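Local coordinates for protein ribose 5-phosphate isomerase B (Anaplasma phagocytophilum, PDB 4EM8) that probably interconverts D-ribose 5-phosphate and D-ribulose 5-phosphate as an isomerase of the LacAB/RpiB family, at residues E20-L23 / F24-Y28; L100-E103 / H104-N108; Y116-P119 / D120-Q123. One frame throughout, in Å; residues are numbered along the deposited sequence.

Contact 1: E20-L23 / F24-Y28; sequences ELRL and FLSAY
Leu25 lies one helical turn beyond Leu21, and its side chain can be followed outward from the backbone. With chi1 at -59°, CG stands beside the residue's own N, and CB and CG both rest against Leu21 O, at 3.6 Å and 3.4 Å. Further out, CD1 of Leu25 reaches CG of Leu21 at 3.7 Å, still near the same carbonyl oxygen. Leu21 meets it with a differently turned chain, its CG anti to the backbone N (chi1 -176°), and the two leucines cross at a slant. Both also pack on Phe112 of strand 109-113.

Next to the leucines the turn is polar at Arg22 O. This oxygen accepts two bonds from Ser26, from OG at 2.7 Å and from N at 2.9 Å, and the donors arrive from opposite faces of the carbonyl plane. The guanidinium of Arg22 is engaged away from this turn, with Asp38, Ser14 and the carbonyl of Cys41. Phe24 N donates to Glu20 O in a nearly straight bond (164°), one of the regular i to i+4 bonds of helix 19-31, the crossover helix of the beta-alpha-beta unit between strands 9-14 and 35-38. The chemistry implies that this helix meets the sheet partly through leucines and partly through the polar end of Arg22, while the buried Ser26 hydroxyl is satisfied by a carbonyl that accepts two hydrogen bonds.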
loop_
_atom_site.group_PDB
_atom_site.type_symbol
_atom_site.label_atom_id
_atom_site.label_comp_id
_atom_site.label_asym_id
_atom_site.label_seq_id
_atom_site.Cartn_x
_atom_site.Cartn_y
_atom_site.Cartn_z
ATOM N N GLU A 20 2.398 5.023 20.653
ATOM C CA GLU A 20 3.053 6.302 20.914
ATOM C C GLU A 20 2.858 7.293 19.743
ATOM O O GLU A 20 2.473 8.430 19.959
ATOM C CB GLU A 20 4.543 6.074 21.227
ATOM C CG GLU A 20 5.389 7.330 21.346
ATOM C CD GLU A 20 6.786 7.070 21.921
ATOM O OE1 GLU A 20 7.087 5.908 22.302
ATOM O OE2 GLU A 20 7.582 8.048 22.002
ATOM N N LEU A 21 3.074 6.850 18.507
ATOM C CA LEU A 21 2.867 7.734 17.381
ATOM C C LEU A 21 1.389 8.125 17.244
ATOM O O LEU A 21 1.065 9.276 16.922
ATOM C CB LEU A 21 3.352 7.068 16.098
ATOM C CG LEU A 21 3.292 7.902 14.821
ATOM C CD1 LEU A 21 4.105 9.201 14.973
ATOM C CD2 LEU A 21 3.742 7.061 13.626
ATOM N N ARG A 22 0.492 7.151 17.440
ATOM C CA ARG A 22 -0.933 7.412 17.364
ATOM C C ARG A 22 -1.371 8.535 18.327
ATOM O O ARG A 22 -2.204 9.390 17.983
ATOM C CB ARG A 22 -1.721 6.121 17.636
ATOM C CG ARG A 22 -3.202 6.288 17.377
ATOM C CD ARG A 22 -4.039 5.116 17.849
ATOM N NE ARG A 22 -4.400 5.199 19.248
ATOM C CZ ARG A 22 -4.236 4.246 20.163
ATOM N NH1 ARG A 22 -4.685 4.456 21.403
ATOM N NH2 ARG A 22 -3.669 3.076 19.877
ATOM N N LEU A 23 -0.834 8.526 19.527
ATOM C CA LEU A 23 -1.245 9.505 20.542
ATOM C C LEU A 23 -0.625 10.881 20.216
ATOM O O LEU A 23 -1.289 11.917 20.370
ATOM C CB LEU A 23 -0.872 9.029 21.952
ATOM C CG LEU A 23 -1.564 7.763 22.501
ATOM C CD1 LEU A 23 -0.993 7.408 23.880
ATOM C CD2 LEU A 23 -3.090 7.876 22.566
ATOM N N PHE A 24 0.614 10.870 19.707
ATOM C CA PHE A 24 1.286 12.080 19.212
ATOM C C PHE A 24 0.505 12.759 18.070
ATOM O O PHE A 24 0.287 13.991 18.098
ATOM C CB PHE A 24 2.719 11.747 18.765
ATOM C CG PHE A 24 3.508 12.945 18.262
ATOM C CD1 PHE A 24 4.098 13.837 19.153
ATOM C CD2 PHE A 24 3.637 13.183 16.888
ATOM C CE1 PHE A 24 4.821 14.932 18.697
ATOM C CE2 PHE A 24 4.355 14.280 16.420
ATOM C CZ PHE A 24 4.945 15.153 17.326
ATOM N N LEU A 25 0.093 11.973 17.066
ATOM C CA LEU A 25 -0.639 12.522 15.935
ATOM C C LEU A 25 -2.078 12.897 16.306
ATOM O O LEU A 25 -2.613 13.829 15.736
ATOM C CB LEU A 25 -0.595 11.608 14.712
ATOM C CG LEU A 25 0.799 11.295 14.187
ATOM C CD1 LEU A 25 0.754 10.125 13.187
ATOM C CD2 LEU A 25 1.466 12.530 13.597
ATOM N N SER A 26 -2.679 12.215 17.282
ATOM C CA SER A 26 -4.010 12.596 17.733
ATOM C C SER A 26 -3.987 13.976 18.395
ATOM O O SER A 26 -4.870 14.799 18.128
ATOM C CB SER A 26 -4.645 11.530 18.665
ATOM O OG SER A 26 -4.735 10.261 18.012
ATOM N N ALA A 27 -2.984 14.229 19.242
ATOM C CA ALA A 27 -2.821 15.532 19.898
ATOM C C ALA A 27 -2.545 16.634 18.871
ATOM O O ALA A 27 -3.068 17.740 18.988
ATOM C CB ALA A 27 -1.709 15.484 20.933
ATOM N N TYR A 28 -1.735 16.320 17.854
ATOM C CA TYR A 28 -1.487 17.260 16.763
ATOM C C TYR A 28 -2.796 17.657 16.082
ATOM O O TYR A 28 -3.121 18.849 15.957
ATOM C CB TYR A 28 -0.522 16.646 15.751
ATOM C CG TYR A 28 -0.279 17.495 14.530
ATOM C CD1 TYR A 28 0.392 18.711 14.629
ATOM C CD2 TYR A 28 -0.688 17.070 13.263
ATOM C CE1 TYR A 28 0.608 19.493 13.519
ATOM C CE2 TYR A 28 -0.435 17.832 12.134
ATOM C CZ TYR A 28 0.200 19.041 12.267
ATOM O OH TYR A 28 0.420 19.828 11.177
#

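Contact 2: L100-E103 / H104-N108; sequences LSRE and HNDAN
Ser101 and Ala107 make the close-packed part of this helix end. Ala107 CB sits 3.5 Å from Ser101 OG, whose chi1 of 79° puts it between its own N and carbonyl carbon and whose hydrogen bond goes to Ala98 O. Ala107 N reaches back six residues to Ser101 O (3.0 Å), arriving well above the carbonyl plane; Asn105 N adds a weak bond to the same oxygen. Leu100 and His104 run side by side, CD2 of Leu100 lying 3.8 Å from CE1 of His104.

Helix 95-105, the crossover from strand 89-91 to strand 109-113, ends here, Asp106 being the first residue to leave it, with left-handed helical angles (phi 48°). The end of the helix carries His104, the predicted proton donor, and Asn105, predicted to bind the substrate, beside Thr73 and Ile75 of the second subunit.

The more open side lies at partly exposed Asp106. Buried Arg102, bent at chi2 and chi3, reaches out to it: NH1 donates to Asp106 OD1 and to Ala107 O, each at 2.8 Å. The salt bridge is skewed, guanidinium and carboxylate planes 43° apart, OD1 met on the anti side and somewhat out of the carboxylate plane. A water bridges Arg102 NH2 and Asp106 OD1, at 2.6 Å from each, while NH2 also donates to Thr132 O.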
loop_
_atom_site.group_PDB
_atom_site.type_symbol
_atom_site.label_atom_id
_atom_site.label_comp_id
_atom_site.label_asym_id
_atom_site.label_seq_id
_atom_site.Cartn_x
_atom_site.Cartn_y
_atom_site.Cartn_z
ATOM N N LEU A 100 0.827 12.796 -3.600
ATOM C CA LEU A 100 0.443 12.069 -4.791
ATOM C C LEU A 100 -0.793 11.199 -4.495
ATOM O O LEU A 100 -1.723 11.121 -5.302
ATOM C CB LEU A 100 1.647 11.255 -5.325
ATOM C CG LEU A 100 2.848 12.017 -5.935
ATOM C CD1 LEU A 100 4.025 11.086 -6.250
ATOM C CD2 LEU A 100 2.483 12.828 -7.179
ATOM N N SER A 101 -0.844 10.589 -3.307
ATOM C CA SER A 101 -1.969 9.698 -2.980
ATOM C C SER A 101 -3.314 10.449 -2.935
ATOM O O SER A 101 -4.379 9.906 -3.328
ATOM C CB SER A 101 -1.698 8.942 -1.653
ATOM O OG SER A 101 -1.950 9.743 -0.488
ATOM N N ARG A 102 -3.268 11.664 -2.396
ATOM C CA ARG A 102 -4.404 12.567 -2.380
ATOM C C ARG A 102 -4.744 13.059 -3.802
ATOM O O ARG A 102 -5.895 12.967 -4.270
ATOM C CB ARG A 102 -4.109 13.766 -1.448
ATOM C CG ARG A 102 -4.056 13.376 0.042
ATOM C CD ARG A 102 -5.410 12.941 0.609
ATOM N NE ARG A 102 -6.382 14.000 0.330
ATOM C CZ ARG A 102 -7.553 13.851 -0.275
ATOM N NH1 ARG A 102 -8.022 12.653 -0.619
ATOM N NH2 ARG A 102 -8.271 14.952 -0.550
ATOM N N GLU A 103 -3.737 13.570 -4.493
ATOM C CA GLU A 103 -3.976 14.155 -5.832
ATOM C C GLU A 103 -4.516 13.156 -6.842
ATOM O O GLU A 103 -5.452 13.467 -7.559
ATOM C CB GLU A 103 -2.703 14.798 -6.369
ATOM C CG GLU A 103 -2.376 16.096 -5.660
ATOM C CD GLU A 103 -1.196 16.808 -6.281
ATOM O OE1 GLU A 103 -0.300 16.134 -6.822
ATOM O OE2 GLU A 103 -1.150 18.043 -6.182
ATOM N N HIS A 104 -3.931 11.961 -6.887
ATOM C CA HIS A 104 -4.301 10.968 -7.897
ATOM C C HIS A 104 -5.296 9.969 -7.456
ATOM O O HIS A 104 -6.093 9.512 -8.269
ATOM C CB HIS A 104 -3.094 10.163 -8.366
ATOM C CG HIS A 104 -1.965 10.997 -8.900
ATOM N ND1 HIS A 104 -0.813 10.458 -9.277
ATOM C CD2 HIS A 104 -1.846 12.381 -9.119
ATOM C CE1 HIS A 104 0.029 11.420 -9.711
ATOM N NE2 HIS A 104 -0.597 12.603 -9.609
ATOM N N ASN A 105 -5.223 9.527 -6.202
ATOM C CA ASN A 105 -6.093 8.437 -5.758
ATOM C C ASN A 105 -7.200 8.832 -4.776
ATOM O O ASN A 105 -7.966 7.950 -4.322
ATOM C CB ASN A 105 -5.235 7.303 -5.201
ATOM C CG ASN A 105 -4.051 7.012 -6.085
ATOM O OD1 ASN A 105 -2.967 7.546 -5.857
ATOM N ND2 ASN A 105 -4.248 6.185 -7.118
ATOM N N ASP A 106 -7.303 10.128 -4.479
ATOM C CA ASP A 106 -8.223 10.646 -3.466
ATOM C C ASP A 106 -8.122 9.838 -2.188
ATOM O O ASP A 106 -9.138 9.373 -1.669
ATOM C CB ASP A 106 -9.666 10.609 -3.965
ATOM C CG ASP A 106 -10.592 11.556 -3.175
ATOM O OD1 ASP A 106 -10.100 12.461 -2.465
ATOM O OD2 ASP A 106 -11.822 11.387 -3.269
ATOM N N ALA A 107 -6.894 9.590 -1.741
ATOM C CA ALA A 107 -6.653 8.650 -0.620
ATOM C C ALA A 107 -7.385 9.153 0.618
ATOM O O ALA A 107 -7.366 10.349 0.900
ATOM C CB ALA A 107 -5.164 8.472 -0.343
ATOM N N ASN A 108 -8.095 8.256 1.311
ATOM C CA ASN A 108 -8.849 8.645 2.499
ATOM C C ASN A 108 -8.339 7.994 3.805
ATOM O O ASN A 108 -8.831 8.324 4.886
ATOM C CB ASN A 108 -10.361 8.453 2.279
ATOM C CG ASN A 108 -10.737 7.046 1.897
ATOM O OD1 ASN A 108 -9.942 6.095 2.038
ATOM N ND2 ASN A 108 -11.993 6.879 1.428
HETATM O O HOH W 1 -10.757 14.642 -1.196
#

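Contact 3: Y116-P119 / D120-Q123; sequences YIDP and DTAQ
Asp118 and Thr121 set their side chains at about a right angle, and the carboxylate of Asp118 turns over the first turn of the helix that follows. Its chi1 falls outside the usual staggered positions, a departure that goes with the swing of both oxygens toward the amides ahead. OD2 accepts from Asp120 N at 3.0 Å and OD1 from Thr121 N at 3.1 Å. Neither donor lies in the carboxylate plane: the first stands 60° out of it and the second 46°, so the amides meet the group from above its plane. OD1 also receives the hydroxyl of Thr121, whose OG1 stands anti to its own carbonyl carbon; the modelled separation between OG1 and OD1 is so short that its exact value is doubtful.

This is an N-cap: Asp118 is the residue immediately before helix 119-131, and Pro119, which has no amide hydrogen to offer, occupies the first helical position. A negative charge here would probably be favoured by the helix dipole. The backbone bonds then begin, Asp118 O accepting from Ala122 N at 2.9 Å and Pro119 O from Gln123 N at the same length.

The carboxylate of Asp120 is turned strongly against that of Asp118, their planes 75° apart. Their OD2 atoms remain 4.6 Å from each other, close enough that like charges might repel, an effect the amides bonded to Asp118 would probably moderate.

Ile117 points its CB toward the helix on the apolar side of the turn. Its CG1 is anti to the backbone N, and this and an extended chi2 bring CD1 to Ala122, 3.8 Å from CA and 4.0 Å from CB. Ile117 and Ala122 also rest on Phe112 of strand 109-113.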
loop_
_atom_site.group_PDB
_atom_site.type_symbol
_atom_site.label_atom_id
_atom_site.label_comp_id
_atom_site.label_asym_id
_atom_site.label_seq_id
_atom_site.Cartn_x
_atom_site.Cartn_y
_atom_site.Cartn_z
ATOM N N TYR A 116 9.815 3.070 11.674
ATOM C CA TYR A 116 10.623 3.520 10.551
ATOM C C TYR A 116 10.437 5.012 10.211
ATOM O O TYR A 116 11.101 5.510 9.298
ATOM C CB TYR A 116 10.329 2.641 9.310
ATOM C CG TYR A 116 10.743 1.210 9.551
ATOM C CD1 TYR A 116 12.050 0.803 9.329
ATOM C CD2 TYR A 116 9.858 0.290 10.104
ATOM C CE1 TYR A 116 12.459 -0.490 9.611
ATOM C CE2 TYR A 116 10.258 -1.016 10.373
ATOM C CZ TYR A 116 11.553 -1.400 10.117
ATOM O OH TYR A 116 11.967 -2.677 10.407
ATOM N N ILE A 117 9.562 5.732 10.924
ATOM C CA ILE A 117 9.366 7.170 10.663
ATOM C C ILE A 117 9.452 7.949 11.974
ATOM O O ILE A 117 8.935 7.510 13.010
ATOM C CB ILE A 117 8.035 7.398 9.946
ATOM C CG1 ILE A 117 7.933 8.836 9.440
ATOM C CG2 ILE A 117 6.866 7.064 10.858
ATOM C CD1 ILE A 117 6.793 9.011 8.473
ATOM N N ASP A 118 10.139 9.082 11.970
ATOM C CA ASP A 118 10.226 9.832 13.199
ATOM C C ASP A 118 8.964 10.693 13.330
ATOM O O ASP A 118 8.350 11.064 12.306
ATOM C CB ASP A 118 11.497 10.667 13.271
ATOM C CG ASP A 118 11.247 12.095 12.933
ATOM O OD1 ASP A 118 11.224 12.381 11.731
ATOM O OD2 ASP A 118 11.039 12.906 13.862
ATOM N N PRO A 119 8.559 11.006 14.579
ATOM C CA PRO A 119 7.277 11.665 14.797
ATOM C C PRO A 119 7.129 12.995 14.081
ATOM O O PRO A 119 6.057 13.296 13.588
ATOM C CB PRO A 119 7.243 11.856 16.324
ATOM C CG PRO A 119 8.050 10.724 16.838
ATOM C CD PRO A 119 9.204 10.681 15.867
ATOM N N ASP A 120 8.192 13.795 14.028
ATOM C CA ASP A 120 8.089 15.094 13.392
ATOM C C ASP A 120 7.890 14.945 11.879
ATOM O O ASP A 120 7.107 15.671 11.299
ATOM C CB ASP A 120 9.319 15.971 13.723
ATOM C CG ASP A 120 9.307 16.476 15.179
ATOM O OD1 ASP A 120 8.312 16.248 15.901
ATOM O OD2 ASP A 120 10.295 17.103 15.606
ATOM N N THR A 121 8.560 13.985 11.248
ATOM C CA THR A 121 8.330 13.749 9.837
ATOM C C THR A 121 6.897 13.230 9.634
ATOM O O THR A 121 6.191 13.684 8.719
ATOM C CB THR A 121 9.334 12.767 9.210
ATOM O OG1 THR A 121 10.660 13.143 9.580
ATOM C CG2 THR A 121 9.202 12.770 7.675
ATOM N N ALA A 122 6.450 12.334 10.511
ATOM C CA ALA A 122 5.080 11.810 10.406
ATOM C C ALA A 122 4.041 12.933 10.465
ATOM O O ALA A 122 3.043 12.910 9.749
ATOM C CB ALA A 122 4.808 10.785 11.481
ATOM N N GLN A 123 4.293 13.924 11.312
ATOM C CA GLN A 123 3.388 15.058 11.445
ATOM C C GLN A 123 3.322 15.887 10.132
ATOM O O GLN A 123 2.239 16.313 9.727
ATOM C CB GLN A 123 3.850 15.912 12.642
ATOM C CG GLN A 123 3.186 17.257 12.812
ATOM C CD GLN A 123 3.989 18.150 13.759
ATOM O OE1 GLN A 123 4.246 17.779 14.905
ATOM N NE2 GLN A 123 4.409 19.312 13.270
#

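Overall arrangement
Contacts 1 and 3 are neighbours, with centres about 11 Å apart: Phe24 and Tyr28 of helix 19-31 pack against Pro119, Asp120 and Gln123 at the start of helix 119-131, and both contacts share Phe112. Contact 2 lies apart, its centre about 22 Å from that of contact 1 and 20 Å from that of contact 3. It is the buried one of the three, contact 1 is partly buried and contact 3 is at the surface. Chemistry follows position: within a helix, backbone bonds supplemented by a serine hydroxyl, with leucine packing; at a C-terminal end, an arginine-aspartate pair beside a predicted catalytic histidine and a predicted substrate-binding asparagine; at an N-terminal end, a capping carboxylate.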